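PDB 3D37: tail protein, 43 kDa from Neisseria meningitidis MC58, which is of unknown function but probably serves as a structural component of the central hub in a Mu-like phage tail baseplate. Local coordinates for residues W22-I27 and S84-L89; Q153-I158 and L164-E169; V301-I304 and G309-A312. All blocks are in the same frame, centred on the assembly; numbering follows the deposited sequence.

In the fold
Contacts 1 and 2 are largely buried, whereas contact 3 lies in a partly exposed beta hairpin. They belong to successive regions of the chain, their centres about 30 to 35 Å apart, and none touches another. Contact 1 is made by side chains reaching across an intervening strand, joining a salt bridge to an apolar touch. Contact 2 sets a helix against the edge strand of a small sheet by apolar and van der Waals packing. Contact 3 is bonded backbone to backbone and adds a histidine-aspartate pair. Strand 310-324, which supplies 309-312, runs on to pair with strand 24-30 of contact 1, linking the C-terminal and N-terminal regions.

Contact 1: residues W22-I27 and S84-L89; sequences WERYDI and SRELSL
R24 and E86 meet because each side chain turns partway along its length. In R24, CG takes the crowded position between the backbone N and the carbonyl carbon (chi1 83°), and a second bend at chi3 carries the guanidinium to the carboxylate of E86, whose own chain is bent at chi2. The salt bridge runs from R24 NH2 to E86 OE2 at 3.2 Å. The approach is from above the carboxylate plane, and the two flat groups stand nearly perpendicular, 80° apart, so this is not the coplanar two-pronged pairing. A second, weak hydrogen bond joins R24 NH1 to E86 OE1 at 3.5 Å. E23 probably brings another carboxylate into this salt-bridge network, but its modelled approach to R24 is too short to rely on. If E23 does lie there, R24 NH2, which faces both acids, probably offsets their like charge. Arginine suits this place, being long enough to span the gap and having several N-H groups to share.

The apolar end of the contact is W22, whose CH2 meets L89 CD1 at 4.1 Å, the indole and the leucine being set crosswise. A large indole lets a loop residue reach a strand not beside it.

Strand 37-42 lies between the partners in the sheet: R24, E86 and S88 all rest on V41. A classic beta bulge puts E23 and R24 opposite that one valine, while W22 packs on F40 and on V12 of strand 10-14, and L89 touches Q76 of strand 66-81.

Contact 2: residues Q153-I158 and L164-E169; sequences QALTHI and LHPWLE
P166 faces L155 and T156 in a helix-on-sheet packing, where helix 151-161 lies against strand 165-168, an outermost strand of a three-stranded sheet. The proline CB comes to 3.9 Å from L155 CG, and the two side chains run alongside one another in opposite senses. Beside it, P166 CG lies 3.8 Å from T156 OG1, the T156 and P166 side chains being set crosswise. T156 also sends its methyl CG2 to H165 CE1, 4.0 Å away, the two side chains extending in the same sense. A compact, rigid proline fits a spot where the segment axes approach to 7.1 Å, and threonine offers both a methyl and a hydroxyl that the helix itself can satisfy.

The next shell fixes these groups. T156 OG1 is hydrogen-bonded to the carbonyl O of W152, one turn earlier, and W152 and A159 pack on P166. L155 and I158 pack on L120, and I158 also on V113, of helix 113-121. H165 joins strand 174-177 by backbone bonding to G177, and its ring is held by a hydrogen bond between ND1 and N160 OD1. P166 CD lies over the rim of one face of that imidazole, 3.3 Å above the ring plane.

Contact 3: residues V301-I304 and G309-A312; sequences VHVI and GIDA
H302 and V303 bond to D311 and A312 across a beta hairpin whose second strand starts with a G1 bulge. V303 and A312 form an antiparallel hydrogen-bonded pair, each satisfying the other's backbone: V303 N gives to A312 O at 2.8 Å, and A312 N gives back to V303 O at 3.1 Å. Both carbonyl oxygens also receive a weaker CA-H contact, V303 O from D311 CA and A312 O from H302 CA. The next pair, I304 with D311, is non-hydrogen-bonded, and I304 turns its backbone polar groups to the other neighbour, bonding to L189 and W191 of strand 187-191.

G309 and I310 together form the bulge, opposite a single residue of the first strand. At G309 the backbone is in a left-handed conformation, where a CB would press against the preceding carbonyl O, so glycine is the natural residue. V303 and I310 turn apolar groups to M203 and I205 of strand 202-208, while the more exposed side carries the polar pair.

There H302 is fully used. A chi1 of 179° swings its ring away from its own N and diagonally over to D311. Histidine suits a place that uses both ring nitrogens, NE2 toward D311 and ND1 in a hydrogen bond with T188 OG1. The I304 side chain runs alongside D311, CG1 lying 4.0 Å from its CG. H302 NE2 donates to D311 OD1 at 2.6 Å. The bond is nearly straight at 173°. It meets OD1 on the syn side, 34° out of the carboxylate plane.

Contact 1: residues W22-I27 and S84-L89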
loop_
_atom_site.group_PDB
_atom_site.type_symbol
_atom_site.label_atom_id
_atom_site.label_comp_id
_atom_site.label_asym_id
_atom_site.label_seq_id
_atom_site.Cartn_x
_atom_site.Cartn_y
_atom_site.Cartn_z
ATOM N N TRP A 22 -17.375 -8.457 17.530
ATOM C CA TRP A 22 -17.124 -8.049 16.160
ATOM C C TRP A 22 -15.759 -7.459 15.985
ATOM O O TRP A 22 -15.254 -6.801 16.876
ATOM C CB TRP A 22 -18.168 -7.019 15.771
ATOM C CG TRP A 22 -19.482 -7.542 16.093
ATOM C CD1 TRP A 22 -20.256 -7.225 17.182
ATOM C CD2 TRP A 22 -20.172 -8.558 15.387
ATOM N NE1 TRP A 22 -21.406 -7.961 17.149
ATOM C CE2 TRP A 22 -21.372 -8.791 16.059
ATOM C CE3 TRP A 22 -19.898 -9.274 14.228
ATOM C CZ2 TRP A 22 -22.305 -9.698 15.611
ATOM C CZ3 TRP A 22 -20.826 -10.194 13.784
ATOM C CH2 TRP A 22 -22.005 -10.408 14.487
ATOM N N GLU A 23 -15.147 -7.674 14.831
ATOM C CA GLU A 23 -13.979 -6.906 14.511
ATOM C C GLU A 23 -14.264 -5.577 13.856
ATOM O O GLU A 23 -13.484 -4.665 14.004
ATOM C CB GLU A 23 -13.003 -7.723 13.689
ATOM C CG GLU A 23 -13.272 -7.875 12.212
ATOM C CD GLU A 23 -11.971 -7.943 11.427
ATOM O OE1 GLU A 23 -11.057 -8.727 11.872
ATOM O OE2 GLU A 23 -11.851 -7.198 10.399
ATOM N N ARG A 24 -15.378 -5.470 13.099
ATOM C CA ARG A 24 -15.745 -4.208 12.504
ATOM C C ARG A 24 -17.284 -4.103 12.348
ATOM O O ARG A 24 -17.968 -5.094 12.342
ATOM C CB ARG A 24 -14.948 -3.961 11.196
ATOM C CG ARG A 24 -15.494 -4.598 9.982
ATOM C CD ARG A 24 -14.634 -4.292 8.725
ATOM N NE ARG A 24 -13.547 -5.237 8.805
ATOM C CZ ARG A 24 -13.346 -6.274 8.000
ATOM N NH1 ARG A 24 -14.101 -6.508 6.924
ATOM N NH2 ARG A 24 -12.369 -7.079 8.300
ATOM N N TYR A 25 -17.809 -2.894 12.410
ATOM C CA TYR A 25 -19.214 -2.686 12.101
ATOM C C TYR A 25 -19.438 -1.262 11.662
ATOM O O TYR A 25 -18.592 -0.373 11.858
ATOM C CB TYR A 25 -20.140 -3.071 13.297
ATOM C CG TYR A 25 -19.804 -2.366 14.625
ATOM C CD1 TYR A 25 -20.056 -1.012 14.808
ATOM C CD2 TYR A 25 -19.290 -3.079 15.717
ATOM C CE1 TYR A 25 -19.802 -0.373 16.023
ATOM C CE2 TYR A 25 -18.956 -2.415 16.944
ATOM C CZ TYR A 25 -19.231 -1.085 17.076
ATOM O OH TYR A 25 -18.980 -0.439 18.250
ATOM N N ASP A 26 -20.605 -1.070 11.055
ATOM C CA ASP A 26 -21.108 0.208 10.623
ATOM C C ASP A 26 -22.591 0.149 10.864
ATOM O O ASP A 26 -23.270 -0.716 10.320
ATOM C CB ASP A 26 -20.865 0.388 9.136
ATOM C CG ASP A 26 -19.402 0.666 8.813
ATOM O OD1 ASP A 26 -18.854 1.756 9.165
ATOM O OD2 ASP A 26 -18.766 -0.270 8.288
ATOM N N ILE A 27 -23.118 1.095 11.648
ATOM C CA ILE A 27 -24.538 1.166 11.974
ATOM C C ILE A 27 -24.962 2.591 11.630
ATOM O O ILE A 27 -24.525 3.539 12.289
ATOM C CB ILE A 27 -24.771 0.851 13.460
ATOM C CG1 ILE A 27 -24.200 -0.517 13.838
ATOM C CG2 ILE A 27 -26.299 0.931 13.863
ATOM C CD1 ILE A 27 -23.924 -0.641 15.388
ATOM N N SER A 84 -7.410 -16.938 7.299
ATOM C CA SER A 84 -8.545 -16.075 7.737
ATOM C C SER A 84 -9.873 -16.721 7.528
ATOM O O SER A 84 -10.011 -17.504 6.609
ATOM C CB SER A 84 -8.515 -14.703 7.045
ATOM O OG SER A 84 -7.483 -14.624 6.053
ATOM N N ARG A 85 -10.813 -16.453 8.439
ATOM C CA ARG A 85 -12.222 -16.796 8.305
ATOM C C ARG A 85 -12.935 -15.517 8.675
ATOM O O ARG A 85 -12.556 -14.843 9.667
ATOM C CB ARG A 85 -12.683 -17.929 9.233
ATOM C CG ARG A 85 -11.887 -19.243 9.060
ATOM C CD ARG A 85 -11.955 -20.255 10.252
ATOM N NE ARG A 85 -13.028 -21.246 10.097
ATOM C CZ ARG A 85 -14.321 -20.994 10.349
ATOM N NH1 ARG A 85 -15.235 -21.954 10.170
ATOM N NH2 ARG A 85 -14.716 -19.797 10.791
ATOM N N GLU A 86 -13.918 -15.142 7.866
ATOM C CA GLU A 86 -14.678 -13.921 8.086
ATOM C C GLU A 86 -16.144 -14.238 7.926
ATOM O O GLU A 86 -16.521 -14.866 6.951
ATOM C CB GLU A 86 -14.219 -12.824 7.107
ATOM C CG GLU A 86 -14.357 -11.441 7.671
ATOM C CD GLU A 86 -13.300 -10.452 7.189
ATOM O OE1 GLU A 86 -13.559 -9.852 6.118
ATOM O OE2 GLU A 86 -12.276 -10.237 7.926
ATOM N N LEU A 87 -16.946 -13.923 8.942
ATOM C CA LEU A 87 -18.393 -14.023 8.857
ATOM C C LEU A 87 -18.928 -12.588 8.865
ATOM O O LEU A 87 -18.543 -11.786 9.728
ATOM C CB LEU A 87 -18.954 -14.821 10.032
ATOM C CG LEU A 87 -20.429 -14.601 10.463
ATOM C CD1 LEU A 87 -21.437 -15.078 9.450
ATOM C CD2 LEU A 87 -20.735 -15.270 11.832
ATOM N N SER A 88 -19.759 -12.251 7.879
ATOM C CA SER A 88 -20.448 -10.959 7.882
ATOM C C SER A 88 -21.936 -11.057 7.734
ATOM O O SER A 88 -22.461 -12.032 7.195
ATOM C CB SER A 88 -19.849 -9.985 6.872
ATOM O OG SER A 88 -19.991 -10.465 5.574
ATOM N N LEU A 89 -22.603 -10.053 8.308
ATOM C CA LEU A 89 -24.078 -9.879 8.320
ATOM C C LEU A 89 -24.422 -8.436 7.918
ATOM O O LEU A 89 -23.774 -7.486 8.421
ATOM C CB LEU A 89 -24.655 -10.039 9.741
ATOM C CG LEU A 89 -24.355 -11.280 10.553
ATOM C CD1 LEU A 89 -25.112 -11.171 11.852
ATOM C CD2 LEU A 89 -24.759 -12.546 9.783
#

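Contact 2: residues Q153-I158 and L164-E169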
loop_
_atom_site.group_PDB
_atom_site.type_symbol
_atom_site.label_atom_id
_atom_site.label_comp_id
_atom_site.label_asym_id
_atom_site.label_seq_id
_atom_site.Cartn_x
_atom_site.Cartn_y
_atom_site.Cartn_z
ATOM N N GLN A 153 -42.469 5.639 -0.140
ATOM C CA GLN A 153 -42.811 6.780 -1.008
ATOM C C GLN A 153 -44.126 7.418 -0.669
ATOM O O GLN A 153 -44.212 8.647 -0.582
ATOM C CB GLN A 153 -42.884 6.347 -2.453
ATOM C CG GLN A 153 -41.547 6.210 -3.077
ATOM C CD GLN A 153 -41.615 5.569 -4.456
ATOM O OE1 GLN A 153 -42.441 4.694 -4.693
ATOM N NE2 GLN A 153 -40.715 5.973 -5.355
ATOM N N ALA A 154 -45.144 6.583 -0.443
ATOM C CA ALA A 154 -46.461 7.061 -0.146
ATOM C C ALA A 154 -46.474 7.735 1.207
ATOM O O ALA A 154 -47.139 8.757 1.423
ATOM C CB ALA A 154 -47.498 5.872 -0.162
ATOM N N LEU A 155 -45.748 7.146 2.136
ATOM C CA LEU A 155 -45.710 7.677 3.463
ATOM C C LEU A 155 -44.966 9.053 3.488
ATOM O O LEU A 155 -45.329 9.958 4.260
ATOM C CB LEU A 155 -44.989 6.665 4.343
ATOM C CG LEU A 155 -45.127 6.604 5.840
ATOM C CD1 LEU A 155 -46.563 6.577 6.248
ATOM C CD2 LEU A 155 -44.429 5.313 6.202
ATOM N N THR A 156 -43.953 9.173 2.639
ATOM C CA THR A 156 -43.119 10.369 2.565
ATOM C C THR A 156 -43.961 11.526 1.988
ATOM O O THR A 156 -44.068 12.600 2.592
ATOM C CB THR A 156 -41.855 10.099 1.710
ATOM O OG1 THR A 156 -41.077 9.036 2.298
ATOM C CG2 THR A 156 -40.986 11.378 1.562
ATOM N N HIS A 157 -44.634 11.236 0.877
ATOM C CA HIS A 157 -45.636 12.129 0.229
ATOM C C HIS A 157 -46.648 12.672 1.245
ATOM O O HIS A 157 -46.732 13.869 1.519
ATOM C CB HIS A 157 -46.327 11.318 -0.852
ATOM C CG HIS A 157 -46.752 12.108 -2.057
ATOM N ND1 HIS A 157 -45.947 12.260 -3.171
ATOM C CD2 HIS A 157 -47.907 12.763 -2.334
ATOM C CE1 HIS A 157 -46.590 12.990 -4.073
ATOM N NE2 HIS A 157 -47.787 13.302 -3.592
ATOM N N ILE A 158 -47.383 11.774 1.860
ATOM C CA ILE A 158 -48.349 12.125 2.858
ATOM C C ILE A 158 -47.758 12.996 3.976
ATOM O O ILE A 158 -48.292 14.072 4.338
ATOM C CB ILE A 158 -48.954 10.823 3.462
ATOM C CG1 ILE A 158 -49.838 10.110 2.429
ATOM C CG2 ILE A 158 -49.743 11.136 4.679
ATOM C CD1 ILE A 158 -49.984 8.596 2.692
ATOM N N LEU A 164 -44.093 17.179 7.391
ATOM C CA LEU A 164 -43.549 16.137 8.263
ATOM C C LEU A 164 -42.717 15.138 7.453
ATOM O O LEU A 164 -42.548 15.279 6.243
ATOM C CB LEU A 164 -44.663 15.471 9.091
ATOM C CG LEU A 164 -45.565 16.383 9.963
ATOM C CD1 LEU A 164 -46.587 15.588 10.871
ATOM C CD2 LEU A 164 -44.720 17.297 10.834
ATOM N N HIS A 165 -42.136 14.156 8.145
ATOM C CA HIS A 165 -41.362 13.126 7.483
ATOM C C HIS A 165 -41.451 11.836 8.287
ATOM O O HIS A 165 -41.505 11.892 9.513
ATOM C CB HIS A 165 -39.866 13.605 7.374
ATOM C CG HIS A 165 -39.062 12.825 6.398
ATOM N ND1 HIS A 165 -39.063 13.097 5.050
ATOM C CD2 HIS A 165 -38.231 11.768 6.565
ATOM C CE1 HIS A 165 -38.303 12.224 4.418
ATOM N NE2 HIS A 165 -37.769 11.414 5.320
ATOM N N PRO A 166 -41.405 10.666 7.617
ATOM C CA PRO A 166 -41.389 9.401 8.334
ATOM C C PRO A 166 -39.990 8.897 8.710
ATOM O O PRO A 166 -39.054 9.082 7.940
ATOM C CB PRO A 166 -41.988 8.428 7.322
ATOM C CG PRO A 166 -41.526 8.927 6.035
ATOM C CD PRO A 166 -41.399 10.444 6.164
ATOM N N TRP A 167 -39.872 8.249 9.872
ATOM C CA TRP A 167 -38.703 7.411 10.149
ATOM C C TRP A 167 -39.050 6.343 11.125
ATOM O O TRP A 167 -40.028 6.476 11.841
ATOM C CB TRP A 167 -37.528 8.235 10.689
ATOM C CG TRP A 167 -37.771 8.922 12.006
ATOM C CD1 TRP A 167 -37.478 8.444 13.228
ATOM C CD2 TRP A 167 -38.327 10.237 12.216
ATOM N NE1 TRP A 167 -37.836 9.354 14.198
ATOM C CE2 TRP A 167 -38.339 10.466 13.592
ATOM C CE3 TRP A 167 -38.815 11.228 11.361
ATOM C CZ2 TRP A 167 -38.772 11.649 14.134
ATOM C CZ3 TRP A 167 -39.220 12.376 11.872
ATOM C CH2 TRP A 167 -39.221 12.601 13.241
ATOM N N LEU A 168 -38.199 5.318 11.174
ATOM C CA LEU A 168 -38.183 4.350 12.266
ATOM C C LEU A 168 -37.276 4.748 13.406
ATOM O O LEU A 168 -36.140 5.182 13.209
ATOM C CB LEU A 168 -37.751 2.945 11.766
ATOM C CG LEU A 168 -38.776 2.116 11.016
ATOM C CD1 LEU A 168 -39.915 1.646 11.965
ATOM C CD2 LEU A 168 -39.309 2.954 9.879
ATOM N N GLU A 169 -37.800 4.546 14.610
ATOM C CA GLU A 169 -37.069 4.684 15.833
ATOM C C GLU A 169 -36.365 3.397 16.182
ATOM O O GLU A 169 -36.689 2.343 15.660
ATOM C CB GLU A 169 -38.009 5.066 16.979
ATOM C CG GLU A 169 -38.717 6.365 16.720
ATOM C CD GLU A 169 -38.610 7.350 17.865
ATOM O OE1 GLU A 169 -39.467 7.319 18.791
ATOM O OE2 GLU A 169 -37.687 8.195 17.807
#

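Contact 3: residues V301-I304 and G309-A312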
loop_
_atom_site.group_PDB
_atom_site.type_symbol
_atom_site.label_atom_id
_atom_site.label_comp_id
_atom_site.label_asym_id
_atom_site.label_seq_id
_atom_site.Cartn_x
_atom_site.Cartn_y
_atom_site.Cartn_z
ATOM N N VAL A 301 -26.447 19.704 18.609
ATOM C CA VAL A 301 -25.090 19.659 19.070
ATOM C C VAL A 301 -24.466 21.056 18.924
ATOM O O VAL A 301 -24.504 21.681 17.837
ATOM C CB VAL A 301 -24.227 18.576 18.300
ATOM C CG1 VAL A 301 -22.847 18.491 18.921
ATOM C CG2 VAL A 301 -24.904 17.197 18.315
ATOM N N HIS A 302 -23.971 21.580 20.042
ATOM C CA HIS A 302 -23.236 22.823 20.022
ATOM C C HIS A 302 -21.803 22.529 19.597
ATOM O O HIS A 302 -21.116 21.666 20.182
ATOM C CB HIS A 302 -23.301 23.482 21.414
ATOM C CG HIS A 302 -22.553 24.766 21.513
ATOM N ND1 HIS A 302 -21.949 25.181 22.676
ATOM C CD2 HIS A 302 -22.328 25.742 20.604
ATOM C CE1 HIS A 302 -21.407 26.371 22.488
ATOM N NE2 HIS A 302 -21.624 26.733 21.238
ATOM N N VAL A 303 -21.352 23.182 18.537
ATOM C CA VAL A 303 -19.978 22.971 18.029
ATOM C C VAL A 303 -19.136 24.228 18.142
ATOM O O VAL A 303 -19.581 25.309 17.737
ATOM C CB VAL A 303 -19.984 22.483 16.537
ATOM C CG1 VAL A 303 -18.536 22.298 15.978
ATOM C CG2 VAL A 303 -20.786 21.181 16.396
ATOM N N ILE A 304 -17.923 24.073 18.698
ATOM C CA ILE A 304 -16.934 25.161 18.755
ATOM C C ILE A 304 -15.629 24.793 18.036
ATOM O O ILE A 304 -14.987 23.768 18.303
ATOM C CB ILE A 304 -16.655 25.667 20.207
ATOM C CG1 ILE A 304 -17.960 26.035 20.900
ATOM C CG2 ILE A 304 -15.683 26.908 20.212
ATOM C CD1 ILE A 304 -17.800 26.114 22.429
ATOM N N GLY A 309 -13.493 29.825 13.532
ATOM C CA GLY A 309 -14.512 30.800 13.892
ATOM C C GLY A 309 -15.907 30.237 13.995
ATOM O O GLY A 309 -16.860 30.969 13.882
ATOM N N ILE A 310 -16.065 28.931 14.198
ATOM C CA ILE A 310 -17.418 28.375 14.419
ATOM C C ILE A 310 -17.767 28.328 15.905
ATOM O O ILE A 310 -16.988 27.874 16.723
ATOM C CB ILE A 310 -17.571 26.950 13.857
ATOM C CG1 ILE A 310 -17.283 26.928 12.356
ATOM C CG2 ILE A 310 -18.985 26.365 14.159
ATOM C CD1 ILE A 310 -17.178 25.512 11.799
ATOM N N ASP A 311 -18.955 28.790 16.232
ATOM C CA ASP A 311 -19.550 28.603 17.546
ATOM C C ASP A 311 -21.055 28.694 17.328
ATOM O O ASP A 311 -21.611 29.774 17.286
ATOM C CB ASP A 311 -19.084 29.687 18.531
ATOM C CG ASP A 311 -19.674 29.500 19.915
ATOM O OD1 ASP A 311 -20.733 28.854 20.023
ATOM O OD2 ASP A 311 -19.096 29.997 20.898
ATOM N N ALA A 312 -21.699 27.540 17.144
ATOM C CA ALA A 312 -23.118 27.462 16.772
ATOM C C ALA A 312 -23.681 26.100 17.102
ATOM O O ALA A 312 -22.939 25.155 17.428
ATOM C CB ALA A 312 -23.274 27.742 15.272
#